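Local coordinates for surface layer protein (PDB 4UJ8) that probably self-assembles into the surface layer that coats the bacterial cell, this fragment holding its calcium-bearing domains six and seven, at residues Thr122-Lys127 with Leu149-Gln154; Lys176-Gly181 with Val221-Ser226; Thr215-Leu220 with Ala232-Ala237. All coordinates share one frame; numbering follows the deposited sequence.

Contact 1: residues Thr122-Lys127 with Leu149-Gln154; sequences TVVTKK and LDIKDQ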
loop_
_atom_site.group_PDB
_atom_site.type_symbol
_atom_site.label_atom_id
_atom_site.label_comp_id
_atom_site.label_asym_id
_atom_site.label_seq_id
_atom_site.Cartn_x
_atom_site.Cartn_y
_atom_site.Cartn_z
ATOM N N THR A 122 9.063 8.471 2.204
ATOM C CA THR A 122 10.124 8.351 1.203
ATOM C C THR A 122 11.382 9.132 1.566
ATOM O O THR A 122 12.495 8.704 1.262
ATOM C CB THR A 122 9.611 8.804 -0.171
ATOM O OG1 THR A 122 8.476 8.009 -0.524
ATOM C CG2 THR A 122 10.691 8.640 -1.240
ATOM N N VAL A 123 11.208 10.273 2.223
ATOM C CA VAL A 123 12.344 11.083 2.659
ATOM C C VAL A 123 12.178 11.415 4.129
ATOM O O VAL A 123 11.100 11.821 4.545
ATOM C CB VAL A 123 12.464 12.395 1.859
ATOM C CG1 VAL A 123 13.504 13.325 2.486
ATOM C CG2 VAL A 123 12.808 12.099 0.413
ATOM N N VAL A 124 13.236 11.228 4.911
ATOM C CA VAL A 124 13.221 11.668 6.303
ATOM C C VAL A 124 14.464 12.505 6.567
ATOM O O VAL A 124 15.574 12.093 6.215
ATOM C CB VAL A 124 13.170 10.490 7.288
ATOM C CG1 VAL A 124 13.153 11.017 8.729
ATOM C CG2 VAL A 124 11.932 9.639 7.025
ATOM N N THR A 125 14.276 13.690 7.145
ATOM C CA THR A 125 15.395 14.557 7.499
ATOM C C THR A 125 15.261 15.122 8.906
ATOM O O THR A 125 14.149 15.321 9.404
ATOM C CB THR A 125 15.532 15.751 6.539
ATOM O OG1 THR A 125 14.317 16.511 6.547
ATOM C CG2 THR A 125 15.829 15.278 5.130
ATOM N N LYS A 126 16.399 15.400 9.533
ATOM C CA LYS A 126 16.401 16.063 10.829
ATOM C C LYS A 126 16.503 17.572 10.646
ATOM O O LYS A 126 17.116 18.061 9.689
ATOM C CB LYS A 126 17.548 15.557 11.727
ATOM C CG LYS A 126 18.956 15.923 11.252
ATOM C CD LYS A 126 20.037 15.389 12.197
ATOM C CE LYS A 126 21.425 15.508 11.540
ATOM N NZ LYS A 126 22.555 15.092 12.424
ATOM N N LYS A 127 15.891 18.302 11.569
ATOM C CA LYS A 127 15.889 19.759 11.537
ATOM C C LYS A 127 17.129 20.304 12.242
ATOM O O LYS A 127 17.845 21.148 11.705
ATOM C CB LYS A 127 14.620 20.307 12.192
ATOM C CG LYS A 127 13.334 19.925 11.477
ATOM C CD LYS A 127 12.110 20.388 12.268
ATOM C CE LYS A 127 10.830 20.189 11.472
ATOM N NZ LYS A 127 9.614 20.446 12.291
ATOM N N LEU A 149 11.996 15.898 13.163
ATOM C CA LEU A 149 12.076 15.232 11.866
ATOM C C LEU A 149 11.055 15.794 10.883
ATOM O O LEU A 149 9.955 16.197 11.266
ATOM C CB LEU A 149 11.860 13.727 12.017
ATOM C CG LEU A 149 12.852 12.921 12.875
ATOM C CD1 LEU A 149 12.305 11.500 13.054
ATOM C CD2 LEU A 149 14.222 12.896 12.246
ATOM N N ASP A 150 11.431 15.813 9.609
ATOM C CA ASP A 150 10.491 16.060 8.528
ATOM C C ASP A 150 10.380 14.787 7.708
ATOM O O ASP A 150 11.393 14.165 7.365
ATOM C CB ASP A 150 10.941 17.238 7.665
ATOM C CG ASP A 150 10.635 18.576 8.307
ATOM O OD1 ASP A 150 9.481 18.785 8.743
ATOM O OD2 ASP A 150 11.550 19.419 8.378
ATOM N N ILE A 151 9.145 14.371 7.434
ATOM C CA ILE A 151 8.887 13.184 6.637
ATOM C C ILE A 151 8.123 13.614 5.390
ATOM O O ILE A 151 7.132 14.340 5.494
ATOM C CB ILE A 151 8.080 12.123 7.421
ATOM C CG1 ILE A 151 8.798 11.748 8.722
ATOM C CG2 ILE A 151 7.850 10.868 6.573
ATOM C CD1 ILE A 151 8.071 10.720 9.567
ATOM N N LYS A 152 8.619 13.208 4.221
ATOM C CA LYS A 152 7.936 13.451 2.941
ATOM C C LYS A 152 7.497 12.138 2.306
ATOM O O LYS A 152 8.214 11.135 2.392
ATOM C CB LYS A 152 8.844 14.179 1.943
ATOM C CG LYS A 152 9.548 15.431 2.445
ATOM C CD LYS A 152 8.585 16.537 2.816
ATOM C CE LYS A 152 9.318 17.875 2.827
ATOM N NZ LYS A 152 8.808 18.803 3.874
ATOM N N ASP A 153 6.340 12.144 1.641
ATOM C CA ASP A 153 5.896 10.962 0.897
ATOM C C ASP A 153 6.540 10.923 -0.494
ATOM O O ASP A 153 7.395 11.751 -0.807
ATOM C CB ASP A 153 4.363 10.917 0.788
ATOM C CG ASP A 153 3.763 12.130 0.067
ATOM O OD1 ASP A 153 4.448 12.772 -0.757
ATOM O OD2 ASP A 153 2.577 12.432 0.325
ATOM N N GLN A 154 6.124 9.967 -1.318
ATOM C CA GLN A 154 6.696 9.810 -2.661
ATOM C C GLN A 154 6.396 11.000 -3.580
ATOM O O GLN A 154 7.069 11.201 -4.600
ATOM C CB GLN A 154 6.190 8.521 -3.312
ATOM C CG GLN A 154 4.702 8.500 -3.586
ATOM C CD GLN A 154 3.919 7.759 -2.524
ATOM O OE1 GLN A 154 4.051 8.036 -1.329
ATOM N NE2 GLN A 154 3.103 6.803 -2.953
HETATM O O HOH W 1 14.026 18.387 8.386
HETATM O O HOH W 2 12.362 15.531 4.571
#
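The D150 carboxylate is the flat group of this contact: CE of K127 approaches from above its plane, out past the oxygens, the two side chains crossing at about a right angle, 3.3 Å from OD2 of D150. A water near the plane, displaced to the side of CE, donates to OD2 of D150 and pairs with OG1 of T125. The ammonium adds little across the strands, because NZ of K127 reaches OD1 of D150 only as a long salt bridge of 3.9 Å; its stronger partner is the carbonyl of A147.

T125 and D150 belong to a two-stranded antiparallel ribbon, 123-126 with 149-152, in the C-terminal domain of the fragment, with K127 just beyond the end of strand 123-126; the strand directions differ by 165°. The two form a hydrogen-bonded pair, with N of D150 2.8 Å from O of T125. With chi1 at 58°, OG1 of T125 sits between the backbone N and the carbonyl carbon, where a second water links it to O of D150.

V123, T125, D150 and K152 line this more polar face. On the other, CG2 of V124 lies alongside CG1 of I151 at 4.1 Å, both side chains pointing the same way, while CG1 of V124 meets CD2 of L149 obliquely. L149 and I151 are both buried and pack on L175 of helix 170-178.

The regular pairing ends in a classic beta bulge: O of K152 accepts from N of T122 at 2.8 Å, nearly along the C=O axis, and from N of V123 at 3.1 Å, tilted 25° from the carbonyl plane.

Contact 2: residues Lys176-Gly181 with Val221-Ser226; sequences KSVLSG and VFNEDS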
loop_
_atom_site.group_PDB
_atom_site.type_symbol
_atom_site.label_atom_id
_atom_site.label_comp_id
_atom_site.label_asym_id
_atom_site.label_seq_id
_atom_site.Cartn_x
_atom_site.Cartn_y
_atom_site.Cartn_z
ATOM N N LYS A 176 7.564 4.828 11.618
ATOM C CA LYS A 176 7.726 3.418 11.986
ATOM C C LYS A 176 7.663 2.506 10.757
ATOM O O LYS A 176 8.187 1.394 10.773
ATOM C CB LYS A 176 6.663 2.989 13.013
ATOM C CG LYS A 176 6.699 3.802 14.320
ATOM C CD LYS A 176 6.056 3.079 15.514
ATOM C CE LYS A 176 4.784 2.336 15.186
ATOM N NZ LYS A 176 4.055 1.912 16.421
ATOM N N SER A 177 7.028 2.980 9.689
ATOM C CA SER A 177 6.904 2.173 8.477
ATOM C C SER A 177 8.254 1.993 7.769
ATOM O O SER A 177 8.417 1.051 6.994
ATOM C CB SER A 177 5.889 2.795 7.511
ATOM O OG SER A 177 6.423 3.931 6.832
ATOM N N VAL A 178 9.203 2.889 8.029
ATOM C CA VAL A 178 10.525 2.830 7.378
ATOM C C VAL A 178 11.678 2.713 8.375
ATOM O O VAL A 178 12.831 2.539 7.970
ATOM C CB VAL A 178 10.792 4.070 6.487
ATOM C CG1 VAL A 178 9.874 4.076 5.258
ATOM C CG2 VAL A 178 10.662 5.357 7.278
ATOM N N LEU A 179 11.374 2.832 9.669
ATOM C CA LEU A 179 12.397 2.756 10.726
ATOM C C LEU A 179 12.763 1.311 11.088
ATOM O O LEU A 179 11.880 0.482 11.309
ATOM C CB LEU A 179 11.898 3.476 11.981
ATOM C CG LEU A 179 12.884 3.873 13.073
ATOM C CD1 LEU A 179 13.947 4.851 12.575
ATOM C CD2 LEU A 179 12.096 4.483 14.220
ATOM N N SER A 180 14.058 1.010 11.172
ATOM C CA SER A 180 14.490 -0.343 11.531
ATOM C C SER A 180 14.911 -0.456 12.995
ATOM O O SER A 180 14.839 -1.535 13.590
ATOM C CB SER A 180 15.647 -0.801 10.636
ATOM O OG SER A 180 15.198 -1.181 9.350
ATOM N N GLY A 181 15.354 0.657 13.567
ATOM C CA GLY A 181 15.755 0.693 14.962
ATOM C C GLY A 181 16.346 2.036 15.349
ATOM O O GLY A 181 16.656 2.867 14.486
ATOM N N VAL A 221 18.004 4.221 12.389
ATOM C CA VAL A 221 18.429 3.400 11.254
ATOM C C VAL A 221 17.194 2.940 10.492
ATOM O O VAL A 221 16.229 2.470 11.093
ATOM C CB VAL A 221 19.264 2.181 11.696
ATOM C CG1 VAL A 221 19.622 1.306 10.505
ATOM C CG2 VAL A 221 20.525 2.652 12.386
ATOM N N PHE A 222 17.229 3.092 9.173
ATOM C CA PHE A 222 16.055 2.845 8.341
ATOM C C PHE A 222 16.185 1.560 7.534
ATOM O O PHE A 222 17.283 1.030 7.388
ATOM C CB PHE A 222 15.823 4.046 7.423
ATOM C CG PHE A 222 15.599 5.336 8.171
ATOM C CD1 PHE A 222 16.674 6.112 8.601
ATOM C CD2 PHE A 222 14.311 5.765 8.461
ATOM C CE1 PHE A 222 16.460 7.295 9.289
ATOM C CE2 PHE A 222 14.094 6.947 9.143
ATOM C CZ PHE A 222 15.161 7.710 9.562
ATOM N N ASN A 223 15.072 1.045 7.020
ATOM C CA ASN A 223 15.137 -0.220 6.303
ATOM C C ASN A 223 15.843 -0.054 4.955
ATOM O O ASN A 223 16.053 1.067 4.481
ATOM C CB ASN A 223 13.744 -0.835 6.128
ATOM C CG ASN A 223 12.790 0.046 5.347
ATOM O OD1 ASN A 223 13.197 0.802 4.461
ATOM N ND2 ASN A 223 11.495 -0.064 5.660
ATOM N N GLU A 224 16.216 -1.175 4.354
ATOM C CA GLU A 224 17.007 -1.152 3.131
ATOM C C GLU A 224 16.189 -0.649 1.939
ATOM O O GLU A 224 16.692 0.115 1.114
ATOM C CB GLU A 224 17.576 -2.546 2.849
ATOM C CG GLU A 224 18.578 -2.588 1.702
ATOM C CD GLU A 224 19.685 -1.561 1.842
ATOM O OE1 GLU A 224 20.257 -1.428 2.950
ATOM O OE2 GLU A 224 19.994 -0.892 0.830
ATOM N N ASP A 225 14.930 -1.064 1.872
ATOM C CA ASP A 225 14.027 -0.654 0.790
ATOM C C ASP A 225 13.995 0.874 0.642
ATOM O O ASP A 225 14.074 1.403 -0.463
ATOM C CB ASP A 225 12.623 -1.218 1.050
ATOM C CG ASP A 225 11.554 -0.595 0.162
ATOM O OD1 ASP A 225 11.601 -0.796 -1.071
ATOM O OD2 ASP A 225 10.652 0.088 0.700
ATOM N N SER A 226 13.912 1.582 1.769
ATOM C CA SER A 226 13.807 3.041 1.750
ATOM C C SER A 226 15.082 3.746 1.305
ATOM O O SER A 226 15.034 4.894 0.871
ATOM C CB SER A 226 13.434 3.563 3.140
ATOM O OG SER A 226 14.542 3.430 4.021
#
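V178 and L179 close on F222 from two directions, and this is the tight half of the contact. CD1 of L179 lies over one ring face, offset toward the rim and 4.0 Å from CE2 of F222. At the ring edge, near its plane, O of V178 comes within 3.6 Å of CD2 of F222, while CG2 of V178 packs against the same CD2. All three side chains are buried, and the backbone fastens them: N of N223 donates to O of V178 at 2.9 Å.

Helix 170-178 passes here into strand 179-184, which pairs antiparallel with the end of strand 214-222. A classic beta bulge shifts the register by one residue, since S180 and G181 both face V221. O of V221 accepts from N of S180 in the carbonyl plane and from N of G181 tilted 20° out of it.

On the solvent side S180 is exposed, and its OG, though 3.2 Å from CA of N223, makes no hydrogen bond to the backbone N of N223, the angle being poor. Chi1 of 60° lays the N223 carboxamide beside V178, ND2 3.5 Å from CA of V178, while OD1 of N223 turns to its own loop and, in an Asx motif, accepts from N of S226 at 2.9 Å.

Contact 3: residues Thr215-Leu220 with Ala232-Ala237; sequences TVTLTL and AITVKA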
loop_
_atom_site.group_PDB
_atom_site.type_symbol
_atom_site.label_atom_id
_atom_site.label_comp_id
_atom_site.label_asym_id
_atom_site.label_seq_id
_atom_site.Cartn_x
_atom_site.Cartn_y
_atom_site.Cartn_z
ATOM N N THR A 215 23.218 13.042 28.488
ATOM C CA THR A 215 23.207 13.411 27.087
ATOM C C THR A 215 23.611 12.211 26.272
ATOM O O THR A 215 24.622 11.570 26.564
ATOM C CB THR A 215 24.154 14.596 26.811
ATOM O OG1 THR A 215 23.695 15.738 27.546
ATOM C CG2 THR A 215 24.184 14.936 25.323
ATOM N N VAL A 216 22.811 11.897 25.260
ATOM C CA VAL A 216 23.094 10.770 24.387
ATOM C C VAL A 216 22.953 11.171 22.937
ATOM O O VAL A 216 22.343 12.186 22.618
ATOM C CB VAL A 216 22.152 9.578 24.640
ATOM C CG1 VAL A 216 22.413 8.958 25.985
ATOM C CG2 VAL A 216 20.687 10.004 24.520
ATOM N N THR A 217 23.522 10.352 22.061
ATOM C CA THR A 217 23.262 10.461 20.637
ATOM C C THR A 217 22.339 9.327 20.272
ATOM O O THR A 217 22.643 8.171 20.556
ATOM C CB THR A 217 24.545 10.369 19.808
ATOM O OG1 THR A 217 25.378 11.485 20.131
ATOM C CG2 THR A 217 24.228 10.379 18.314
ATOM N N LEU A 218 21.192 9.661 19.678
ATOM C CA LEU A 218 20.282 8.662 19.155
ATOM C C LEU A 218 20.461 8.568 17.648
ATOM O O LEU A 218 20.376 9.573 16.942
ATOM C CB LEU A 218 18.829 9.011 19.499
ATOM C CG LEU A 218 18.460 9.017 20.987
ATOM C CD1 LEU A 218 16.951 9.182 21.174
ATOM C CD2 LEU A 218 18.931 7.743 21.666
ATOM N N THR A 219 20.734 7.365 17.164
ATOM C CA THR A 219 20.891 7.143 15.733
ATOM C C THR A 219 19.720 6.321 15.220
ATOM O O THR A 219 19.515 5.166 15.614
ATOM C CB THR A 219 22.211 6.425 15.389
ATOM O OG1 THR A 219 23.303 7.114 16.003
ATOM C CG2 THR A 219 22.430 6.387 13.879
ATOM N N LEU A 220 18.944 6.942 14.346
ATOM C CA LEU A 220 17.835 6.270 13.688
ATOM C C LEU A 220 18.353 5.499 12.487
ATOM O O LEU A 220 19.082 6.058 11.674
ATOM C CB LEU A 220 16.781 7.286 13.242
ATOM C CG LEU A 220 15.874 7.947 14.281
ATOM C CD1 LEU A 220 16.641 8.775 15.309
ATOM C CD2 LEU A 220 14.852 8.813 13.554
ATOM N N ALA A 232 21.479 10.869 12.995
ATOM C CA ALA A 232 21.896 10.971 14.391
ATOM C C ALA A 232 21.430 12.284 15.001
ATOM O O ALA A 232 21.676 13.366 14.460
ATOM C CB ALA A 232 23.419 10.849 14.511
ATOM N N ILE A 233 20.770 12.175 16.146
ATOM C CA ILE A 233 20.326 13.333 16.903
ATOM C C ILE A 233 20.819 13.231 18.350
ATOM O O ILE A 233 20.613 12.215 19.019
ATOM C CB ILE A 233 18.793 13.454 16.888
ATOM C CG1 ILE A 233 18.286 13.579 15.446
ATOM C CG2 ILE A 233 18.348 14.649 17.720
ATOM C CD1 ILE A 233 16.783 13.333 15.283
ATOM N N THR A 234 21.485 14.285 18.812
ATOM C CA THR A 234 21.921 14.378 20.199
ATOM C C THR A 234 20.755 14.844 21.062
ATOM O O THR A 234 20.079 15.815 20.721
ATOM C CB THR A 234 23.105 15.348 20.358
ATOM O OG1 THR A 234 24.199 14.910 19.538
ATOM C CG2 THR A 234 23.556 15.418 21.816
ATOM N N VAL A 235 20.522 14.149 22.169
ATOM C CA VAL A 235 19.427 14.485 23.070
ATOM C C VAL A 235 19.988 14.847 24.435
ATOM O O VAL A 235 20.656 14.028 25.056
ATOM C CB VAL A 235 18.432 13.319 23.237
ATOM C CG1 VAL A 235 17.311 13.717 24.203
ATOM C CG2 VAL A 235 17.849 12.883 21.879
ATOM N N LYS A 236 19.716 16.057 24.907
ATOM C CA LYS A 236 20.069 16.384 26.283
ATOM C C LYS A 236 18.873 16.262 27.214
ATOM O O LYS A 236 17.834 16.883 26.998
ATOM C CB LYS A 236 20.649 17.788 26.395
ATOM C CG LYS A 236 21.015 18.132 27.830
ATOM C CD LYS A 236 21.801 19.417 27.940
ATOM C CE LYS A 236 22.360 19.580 29.343
ATOM N NZ LYS A 236 23.142 20.851 29.474
ATOM N N ALA A 237 19.041 15.459 28.256
ATOM C CA ALA A 237 18.012 15.282 29.267
ATOM C C ALA A 237 18.545 15.836 30.584
ATOM O O ALA A 237 19.157 15.113 31.364
ATOM C CB ALA A 237 17.624 13.806 29.392
#
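A232 opens the segment by setting CB 3.9 Å from CG2 of T217 and about as far from OG1 of T219, on the threonine-rich face of the hairpin formed by strands 214-222 and 231-237. I233 follows as a hydrogen-bonded pair with L218: N of I233 donates to O of L218 at 2.7 Å, and the return bond from N of L218 is equally short. Its side chain turns to the buried face.

T234 comes back to the threonine side. With OG1 at chi1 -58°, CG2 of T234 falls anti to the backbone N and meets CG2 of T215 at 3.6 Å; OG1 of T234 stays 3.7 Å from OG1 of T217, with no hydrogen bond between them. V235 repeats the I233 pattern opposite V216, donating N to O of V216 in a nearly straight bond (170° at the hydrogen). On the buried face CG2 of V235 packs on CD1 of L218 at 3.9 Å, the two side chains at a slant. K236 then lays CG 3.6 Å from OG1 of T215, its extended chain leading away from the partner strand.

Side chains contribute van der Waals contacts but no hydrogen bonds across the pair; the backbone ladder supplies the directional bonds, and alternation puts V216, L218, I233 and V235 on the buried face, the threonines on the more exposed one.

All three contacts lie in the C-terminal domain and on the same side of the chain's centre. Contact 1 closes first along the chain; the segments of contacts 2 and 3 then alternate. Contacts 2 and 3 share strand 214-222 within one four-stranded mixed sheet, ordered 130-132, 231-237, 214-222, 179-184, their centres about 18 Å apart. The ribbon of contact 1 lies against this sheet, its centre about 12 Å from that of contact 2 and 18 Å from contact 3. V124 touches F222, while L149 reaches L220 and I233; K126 NZ probably bonds to O of A232. The apolar faces thus meet in one shared core, joining ribbon and sheet into a single unit.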